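Local coordinates for NLP/P60 family protein (Bacillus cereus ATCC 10987, PDB 3H41) that probably cleaves the bond between gamma-D-glutamate and L-lysine in cell-wall murein peptides as a cysteine peptidase, releasing L-Ala-gamma-D-Glu dipeptides, at residues T62-L65 / L66-V70; G98-E102 / K103-Y107; Q109-A112 / D113-E117. All coordinates share one frame; numbering follows the deposited sequence.

Overall arrangement
From the N terminus onward the three contacts follow in series, none nested in or crossing another. Contact 1 (62-70) closes the tight turn between strands 60-65 and 69-76 in the first SH3-like domain. Contact 2 (98-107) turns the chain from strand 96-101 into strand 105-106, the two outermost strands of one antiparallel sheet; it meets contact 1 where Val70 CG2 lies 3.8 Å from Leu105 CD2. Contact 3 (109-117) ends the short helix that leads to strand 119-122 of the next sheet. Phe111 CE2 packs 3.8 Å from Gly67 O of contact 1, and Tyr107 OH 3.6 Å from Ala112 CB, so helix 109-113 meets the turn of contact 1 and the tail of contact 2.

Contact 1 of 3, residues T62-L65 / L66-V70; sequences TQAL and LGQEV
Leu65 and Gln68 close a type II beta turn, with Leu66 and Gly67 at its two central positions. Leu65 ends strand 60-65, and strand 69-76 begins just after Gln68. The turn bond runs from Gln68 N to Leu65 O at 2.8 Å. Gly67 has a positive phi of 83°, where a side chain would press against the carbonyl oxygen of Leu66; glycine avoids this conflict.

The Gln68 side chain adds a second link across the same turn. Its CG stands anti to the backbone N (chi1 -163°) and the chain continues extended, which carries the amide back beside the end of the first strand. There OE1 of Gln68 accepts the backbone N-H of Leu65 at 3.0 Å from Leu65 N, in the carbonyl plane of the amide and with a fairly straight N-H...O angle of 157°. Leu65 thus gives its N-H to the side chain of Gln68 and its C=O to the backbone of the same residue. Gln68 OE1 also lies 3.5 Å from Ala64 CA and 3.7 Å from Ala64 CB. The other end of the amide is held as well: NE2 donates to the carbonyl of His85, so both ends of the group are engaged and its flip is fixed.

The two leucines project out of the turn, Leu65 onto Thr146 and Ser143, Leu66 onto Leu140, Val142 and Pro163. They set the turn against strand 139-143 and nearby loops of the second SH3-like domain. The two strands it joins belong to different sheets, 60-65 pairing with 15-19 and 69-76 with 8-11 and 79-84. Ala64 packs on Ile11 and Val84, and Val70 on Ala9, Ile11 and Val82, placing the turn among strands 8-11, 79-84 and 139-143.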
loop_
_atom_site.group_PDB
_atom_site.type_symbol
_atom_site.label_atom_id
_atom_site.label_comp_id
_atom_site.label_asym_id
_atom_site.label_seq_id
_atom_site.Cartn_x
_atom_site.Cartn_y
_atom_site.Cartn_z
ATOM N N THR A 62 -5.739 -3.008 -6.896
ATOM C CA THR A 62 -4.984 -2.605 -5.727
ATOM C C THR A 62 -3.849 -3.598 -5.503
ATOM O O THR A 62 -3.652 -4.504 -6.288
ATOM C CB THR A 62 -5.865 -2.508 -4.460
ATOM O OG1 THR A 62 -5.127 -1.867 -3.394
ATOM C CG2 THR A 62 -6.375 -3.898 -4.041
ATOM N N GLN A 63 -3.091 -3.400 -4.447
ATOM C CA GLN A 63 -2.160 -4.419 -4.016
ATOM C C GLN A 63 -2.364 -4.653 -2.543
ATOM O O GLN A 63 -2.763 -3.723 -1.828
ATOM C CB GLN A 63 -0.718 -3.986 -4.267
ATOM C CG GLN A 63 -0.291 -3.941 -5.770
ATOM C CD GLN A 63 1.144 -3.491 -5.917
ATOM O OE1 GLN A 63 1.598 -2.587 -5.188
ATOM N NE2 GLN A 63 1.893 -4.142 -6.818
ATOM N N ALA A 64 -2.108 -5.887 -2.091
ATOM C CA ALA A 64 -2.259 -6.260 -0.679
ATOM C C ALA A 64 -0.950 -6.836 -0.202
ATOM O O ALA A 64 -0.296 -7.589 -0.943
ATOM C CB ALA A 64 -3.393 -7.270 -0.504
ATOM N N LEU A 65 -0.556 -6.483 1.019
ATOM C CA LEU A 65 0.745 -6.927 1.541
ATOM C C LEU A 65 0.727 -8.293 2.248
ATOM O O LEU A 65 -0.295 -8.706 2.798
ATOM C CB LEU A 65 1.309 -5.899 2.519
ATOM C CG LEU A 65 1.462 -4.443 2.032
ATOM C CD1 LEU A 65 2.109 -3.534 3.116
ATOM C CD2 LEU A 65 2.230 -4.399 0.705
ATOM N N LEU A 66 1.897 -8.939 2.283
ATOM C CA LEU A 66 2.141 -10.134 3.075
ATOM C C LEU A 66 1.395 -10.064 4.403
ATOM O O LEU A 66 1.499 -9.070 5.144
ATOM C CB LEU A 66 3.633 -10.297 3.335
ATOM C CG LEU A 66 4.003 -11.553 4.124
ATOM C CD1 LEU A 66 3.946 -12.747 3.222
ATOM C CD2 LEU A 66 5.422 -11.348 4.766
ATOM N N GLY A 67 0.628 -11.110 4.690
ATOM C CA GLY A 67 -0.137 -11.188 5.926
ATOM C C GLY A 67 -1.484 -10.501 5.983
ATOM O O GLY A 67 -2.242 -10.722 6.938
ATOM N N GLN A 68 -1.801 -9.647 5.001
ATOM C CA GLN A 68 -3.091 -8.976 4.972
ATOM C C GLN A 68 -4.186 -10.029 4.762
ATOM O O GLN A 68 -3.975 -11.023 4.034
ATOM C CB GLN A 68 -3.116 -7.905 3.869
ATOM C CG GLN A 68 -4.221 -6.871 3.994
ATOM C CD GLN A 68 -3.895 -5.520 3.305
ATOM O OE1 GLN A 68 -2.862 -5.355 2.599
ATOM N NE2 GLN A 68 -4.773 -4.541 3.534
ATOM N N GLU A 69 -5.314 -9.838 5.459
ATOM C CA GLU A 69 -6.420 -10.790 5.398
ATOM C C GLU A 69 -7.345 -10.435 4.235
ATOM O O GLU A 69 -7.582 -9.263 3.959
ATOM C CB GLU A 69 -7.227 -10.761 6.680
ATOM C CG GLU A 69 -8.241 -11.903 6.785
ATOM C CD GLU A 69 -8.936 -11.948 8.156
ATOM O OE1 GLU A 69 -8.253 -11.761 9.189
ATOM O OE2 GLU A 69 -10.160 -12.177 8.201
ATOM N N VAL A 70 -7.871 -11.462 3.585
ATOM C CA VAL A 70 -8.820 -11.287 2.525
ATOM C C VAL A 70 -10.002 -12.257 2.739
ATOM O O VAL A 70 -9.849 -13.290 3.403
ATOM C CB VAL A 70 -8.196 -11.546 1.103
ATOM C CG1 VAL A 70 -6.900 -10.690 0.889
ATOM C CG2 VAL A 70 -7.948 -13.033 0.840
#

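Contact 2 of 3, residues G98-E102 / K103-Y107; sequences GWMPE and KQLTY
Met100, a selenomethionine, meets Gln104 and Leu105 across the 3-10 turn that joins strands 96-101 and 105-106 of the first SH3-like domain; such a short 3-10 turn before the last strand is a familiar feature of SH3 folds. Met100 CE touches Gln104 CB at 3.5 Å and Leu105 CD2 at 3.7 Å, so one methyl end fills the angle between the two side chains. In Met100, chi1 of 61° tucks CG in between the two backbone branches, and a bend at chi3 turns CE toward Gln104, in the turn, and Leu105, just past it.

Beside this, the Pro101 ring lies along the Gln104 chain, with Pro101 CD 3.5 Å from Gln104 OE1. Lys103 adds its CG, 4.0 Å from Pro101 CB, on the exposed part of the bend.

Two successive backbone bonds of the i to i+3 kind hold the turn: Gln104 N to Pro101 O at 3.0 Å and Leu105 N to Glu102 O, also at 3.0 Å.

Further out, the polar end of Gln104 is positioned by the carbonyls of Ser32 and Thr34, both accepting from NE2, which leaves its aliphatic part against Met100. Glu102 OE1 forms a salt bridge with Lys75 NZ, and Asn35 ND2 binds the carbonyl of Lys103. Leu105 packs on Ala9, Ile11, Val70, Val72 and Val80, while Met100 lies on Ile11 and Val82; the pair thus packs on apolar side chains of strands 8-11, 69-76 and 79-84. Selenium itself joins this packing, with Met100 SE 3.8 Å from Leu105 CD2.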
loop_
_atom_site.group_PDB
_atom_site.type_symbol
_atom_site.label_atom_id
_atom_site.label_comp_id
_atom_site.label_asym_id
_atom_site.label_seq_id
_atom_site.Cartn_x
_atom_site.Cartn_y
_atom_site.Cartn_z
ATOM N N GLY A 98 -10.872 -7.584 -6.102
ATOM C CA GLY A 98 -10.083 -7.832 -7.286
ATOM C C GLY A 98 -9.640 -9.269 -7.404
ATOM O O GLY A 98 -9.835 -10.040 -6.512
ATOM N N TRP A 99 -9.014 -9.590 -8.525
ATOM C CA TRP A 99 -8.615 -10.952 -8.864
ATOM C C TRP A 99 -7.115 -11.144 -8.719
ATOM O O TRP A 99 -6.306 -10.271 -9.106
ATOM C CB TRP A 99 -9.044 -11.273 -10.303
ATOM C CG TRP A 99 -10.515 -11.313 -10.500
ATOM C CD1 TRP A 99 -11.342 -10.270 -10.785
ATOM C CD2 TRP A 99 -11.342 -12.492 -10.478
ATOM N NE1 TRP A 99 -12.649 -10.726 -10.893
ATOM C CE2 TRP A 99 -12.668 -12.084 -10.719
ATOM C CE3 TRP A 99 -11.083 -13.844 -10.251
ATOM C CZ2 TRP A 99 -13.737 -12.983 -10.761
ATOM C CZ3 TRP A 99 -12.152 -14.743 -10.287
ATOM C CH2 TRP A 99 -13.456 -14.309 -10.541
HETATM N N MSE A 100 -6.744 -12.280 -8.142
HETATM C CA MSE A 100 -5.353 -12.622 -7.895
HETATM C C MSE A 100 -5.127 -14.142 -8.013
HETATM O O MSE A 100 -6.080 -14.920 -7.889
HETATM C CB MSE A 100 -4.935 -12.105 -6.518
HETATM C CG MSE A 100 -5.726 -12.693 -5.339
HETATM SE SE MSE A 100 -4.961 -12.121 -3.627
HETATM C CE MSE A 100 -3.361 -13.094 -3.779
ATOM N N PRO A 101 -3.876 -14.577 -8.260
ATOM C CA PRO A 101 -3.639 -16.039 -8.278
ATOM C C PRO A 101 -3.847 -16.670 -6.934
ATOM O O PRO A 101 -3.337 -16.167 -5.933
ATOM C CB PRO A 101 -2.179 -16.164 -8.692
ATOM C CG PRO A 101 -1.883 -14.874 -9.439
ATOM C CD PRO A 101 -2.685 -13.840 -8.722
ATOM N N GLU A 102 -4.586 -17.769 -6.910
ATOM C CA GLU A 102 -4.806 -18.510 -5.662
ATOM C C GLU A 102 -3.506 -18.918 -4.971
ATOM O O GLU A 102 -3.441 -18.992 -3.742
ATOM C CB GLU A 102 -5.679 -19.749 -5.903
ATOM C CG GLU A 102 -6.200 -20.293 -4.570
ATOM C CD GLU A 102 -7.340 -21.288 -4.736
ATOM O OE1 GLU A 102 -7.294 -22.068 -5.705
ATOM O OE2 GLU A 102 -8.264 -21.278 -3.892
ATOM N N LYS A 103 -2.479 -19.188 -5.757
ATOM C CA LYS A 103 -1.204 -19.606 -5.221
ATOM C C LYS A 103 -0.469 -18.545 -4.421
ATOM O O LYS A 103 0.532 -18.872 -3.777
ATOM C CB LYS A 103 -0.272 -20.124 -6.321
ATOM C CG LYS A 103 0.146 -19.096 -7.372
ATOM C CD LYS A 103 0.890 -19.789 -8.506
ATOM C CE LYS A 103 1.441 -18.821 -9.523
ATOM N NZ LYS A 103 2.121 -19.538 -10.664
ATOM N N GLN A 104 -0.985 -17.315 -4.444
ATOM C CA GLN A 104 -0.447 -16.229 -3.634
ATOM C C GLN A 104 -1.150 -16.059 -2.287
ATOM O O GLN A 104 -0.860 -15.102 -1.567
ATOM C CB GLN A 104 -0.495 -14.915 -4.426
ATOM C CG GLN A 104 0.530 -14.885 -5.559
ATOM C CD GLN A 104 0.568 -13.519 -6.220
ATOM O OE1 GLN A 104 -0.445 -12.830 -6.253
ATOM N NE2 GLN A 104 1.732 -13.130 -6.736
ATOM N N LEU A 105 -2.057 -16.988 -1.960
ATOM C CA LEU A 105 -2.829 -16.966 -0.703
ATOM C C LEU A 105 -2.392 -18.158 0.137
ATOM O O LEU A 105 -1.906 -19.163 -0.389
ATOM C CB LEU A 105 -4.329 -17.084 -0.971
ATOM C CG LEU A 105 -5.017 -15.905 -1.625
ATOM C CD1 LEU A 105 -6.494 -16.246 -1.834
ATOM C CD2 LEU A 105 -4.848 -14.611 -0.799
ATOM N N THR A 106 -2.552 -18.040 1.454
ATOM C CA THR A 106 -2.331 -19.176 2.313
ATOM C C THR A 106 -3.329 -19.115 3.474
ATOM O O THR A 106 -4.115 -18.152 3.623
ATOM C CB THR A 106 -0.873 -19.219 2.822
ATOM O OG1 THR A 106 -0.645 -20.469 3.482
ATOM C CG2 THR A 106 -0.571 -18.076 3.749
ATOM N N TYR A 107 -3.323 -20.170 4.284
ATOM C CA TYR A 107 -4.066 -20.147 5.552
ATOM C C TYR A 107 -3.291 -20.987 6.551
ATOM O O TYR A 107 -2.949 -22.121 6.255
ATOM C CB TYR A 107 -5.483 -20.719 5.403
ATOM C CG TYR A 107 -6.288 -20.593 6.702
ATOM C CD1 TYR A 107 -6.181 -21.561 7.712
ATOM C CD2 TYR A 107 -7.056 -19.475 6.957
ATOM C CE1 TYR A 107 -6.889 -21.440 8.909
ATOM C CE2 TYR A 107 -7.756 -19.332 8.153
ATOM C CZ TYR A 107 -7.662 -20.314 9.121
ATOM O OH TYR A 107 -8.348 -20.170 10.309
#

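Contact 3 of 3, residues Q109-A112 / D113-E117; sequences QEFA and DKTNE
Gln109 reaches Asp113 one helical turn on because its chain leaves with CG anti to the backbone N (chi1 -169°) and then bends at chi2 (59°). Gln109 NE2 donates to Asp113 OD1 at 2.9 Å, the acceptor almost in the amide plane but met from above the carboxylate plane; the two planes are 49° apart. Tyr107 OH binds the other end of the amide, at Gln109 OE1. Asp113 N also makes the helical bond to Gln109 O at 2.7 Å.

Lys114 is the first residue to leave helical angles. Its N-H bonds Phe111 O, 3.0 Å from Lys114 N, and only weakly Glu110 O. Its chain lies alongside Glu110, Lys114 CE 3.6 Å from Glu110 OE2, but bends at its end so that Lys114 NZ forms a salt bridge with Glu117 OE1 at 2.9 Å, across a type I turn. In the conformer given, Thr115 OG1 donates to Ala112 O at 3.2 Å.

Helix 109-113 bridges two sheets: Phe111 stacks edge-to-face with Phe10 of strand 8-11 and packs on Leu148, Pro149 and Leu161, while Lys114 rests on Pro149, Leu151 and Leu161 of strands 147-153 and 157-161.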
loop_
_atom_site.group_PDB
_atom_site.type_symbol
_atom_site.label_atom_id
_atom_site.label_comp_id
_atom_site.label_asym_id
_atom_site.label_seq_id
_atom_site.Cartn_x
_atom_site.Cartn_y
_atom_site.Cartn_z
ATOM N N GLN A 109 -3.628 -21.813 10.778
ATOM C CA GLN A 109 -4.458 -21.552 11.957
ATOM C C GLN A 109 -3.728 -20.757 13.039
ATOM O O GLN A 109 -4.316 -19.859 13.669
ATOM C CB GLN A 109 -4.973 -22.862 12.568
ATOM C CG GLN A 109 -6.054 -22.626 13.635
ATOM C CD GLN A 109 -7.260 -21.876 13.082
ATOM O OE1 GLN A 109 -7.786 -22.246 12.037
ATOM N NE2 GLN A 109 -7.673 -20.794 13.756
ATOM N N GLU A 110 -2.469 -21.109 13.286
ATOM C CA GLU A 110 -1.645 -20.373 14.251
ATOM C C GLU A 110 -1.534 -18.895 13.884
ATOM O O GLU A 110 -1.733 -18.031 14.745
ATOM C CB GLU A 110 -0.239 -20.954 14.375
ATOM C CG GLU A 110 0.605 -20.182 15.421
ATOM C CD GLU A 110 2.051 -20.691 15.585
ATOM O OE1 GLU A 110 2.511 -21.508 14.760
ATOM O OE2 GLU A 110 2.731 -20.243 16.541
ATOM N N PHE A 111 -1.208 -18.599 12.617
ATOM C CA PHE A 111 -1.205 -17.200 12.154
ATOM C C PHE A 111 -2.582 -16.557 12.303
ATOM O O PHE A 111 -2.717 -15.446 12.813
ATOM C CB PHE A 111 -0.744 -17.088 10.697
ATOM C CG PHE A 111 -0.539 -15.669 10.232
ATOM C CD1 PHE A 111 0.702 -15.031 10.392
ATOM C CD2 PHE A 111 -1.577 -14.956 9.649
ATOM C CE1 PHE A 111 0.907 -13.720 9.966
ATOM C CE2 PHE A 111 -1.384 -13.638 9.235
ATOM C CZ PHE A 111 -0.123 -13.021 9.377
ATOM N N ALA A 112 -3.612 -17.238 11.814
ATOM C CA ALA A 112 -4.989 -16.738 11.961
ATOM C C ALA A 112 -5.329 -16.420 13.447
ATOM O O ALA A 112 -5.914 -15.382 13.750
ATOM C CB ALA A 112 -5.976 -17.750 11.388
ATOM N N ASP A 113 -4.921 -17.289 14.363
ATOM C CA ASP A 113 -5.173 -17.050 15.806
ATOM C C ASP A 113 -4.373 -15.875 16.381
ATOM O O ASP A 113 -4.753 -15.300 17.416
ATOM C CB ASP A 113 -4.866 -18.308 16.611
ATOM C CG ASP A 113 -5.864 -19.417 16.357
ATOM O OD1 ASP A 113 -7.007 -19.106 15.954
ATOM O OD2 ASP A 113 -5.494 -20.592 16.545
ATOM N N LYS A 114 -3.250 -15.537 15.747
ATOM C CA LYS A 114 -2.369 -14.508 16.281
ATOM C C LYS A 114 -2.575 -13.153 15.599
ATOM O O LYS A 114 -1.845 -12.223 15.865
ATOM C CB LYS A 114 -0.917 -14.964 16.159
ATOM C CG LYS A 114 -0.521 -16.085 17.151
ATOM C CD LYS A 114 0.933 -16.541 16.899
ATOM C CE LYS A 114 1.556 -17.223 18.115
ATOM N NZ LYS A 114 1.910 -16.262 19.216
ATOM N N THR A 115 -3.601 -13.044 14.756
ATOM C CA THR A 115 -3.862 -11.824 13.985
ATOM C C THR A 115 -4.176 -10.629 14.865
ATOM O O THR A 115 -4.009 -9.487 14.453
ATOM C CB THR A 115 -5.070 -11.988 13.038
ATOM O OG1 THR A 115 -6.256 -12.215 13.813
ATOM C CG2 THR A 115 -4.856 -13.140 12.052
ATOM N N ASN A 116 -4.689 -10.891 16.057
ATOM C CA ASN A 116 -5.053 -9.817 16.983
ATOM C C ASN A 116 -4.036 -9.614 18.112
ATOM O O ASN A 116 -4.334 -8.899 19.080
ATOM C CB ASN A 116 -6.443 -10.087 17.573
ATOM C CG ASN A 116 -7.552 -9.868 16.558
ATOM O OD1 ASN A 116 -8.266 -10.809 16.193
ATOM N ND2 ASN A 116 -7.681 -8.629 16.071
ATOM N N GLU A 117 -2.843 -10.208 17.965
ATOM C CA GLU A 117 -1.766 -10.075 18.943
ATOM C C GLU A 117 -0.847 -8.924 18.545
ATOM O O GLU A 117 -0.949 -8.421 17.412
ATOM C CB GLU A 117 -0.997 -11.420 19.083
ATOM C CG GLU A 117 -1.808 -12.504 19.838
ATOM C CD GLU A 117 -1.054 -13.840 20.131
ATOM O OE1 GLU A 117 0.192 -13.955 19.868
ATOM O OE2 GLU A 117 -1.735 -14.778 20.660
#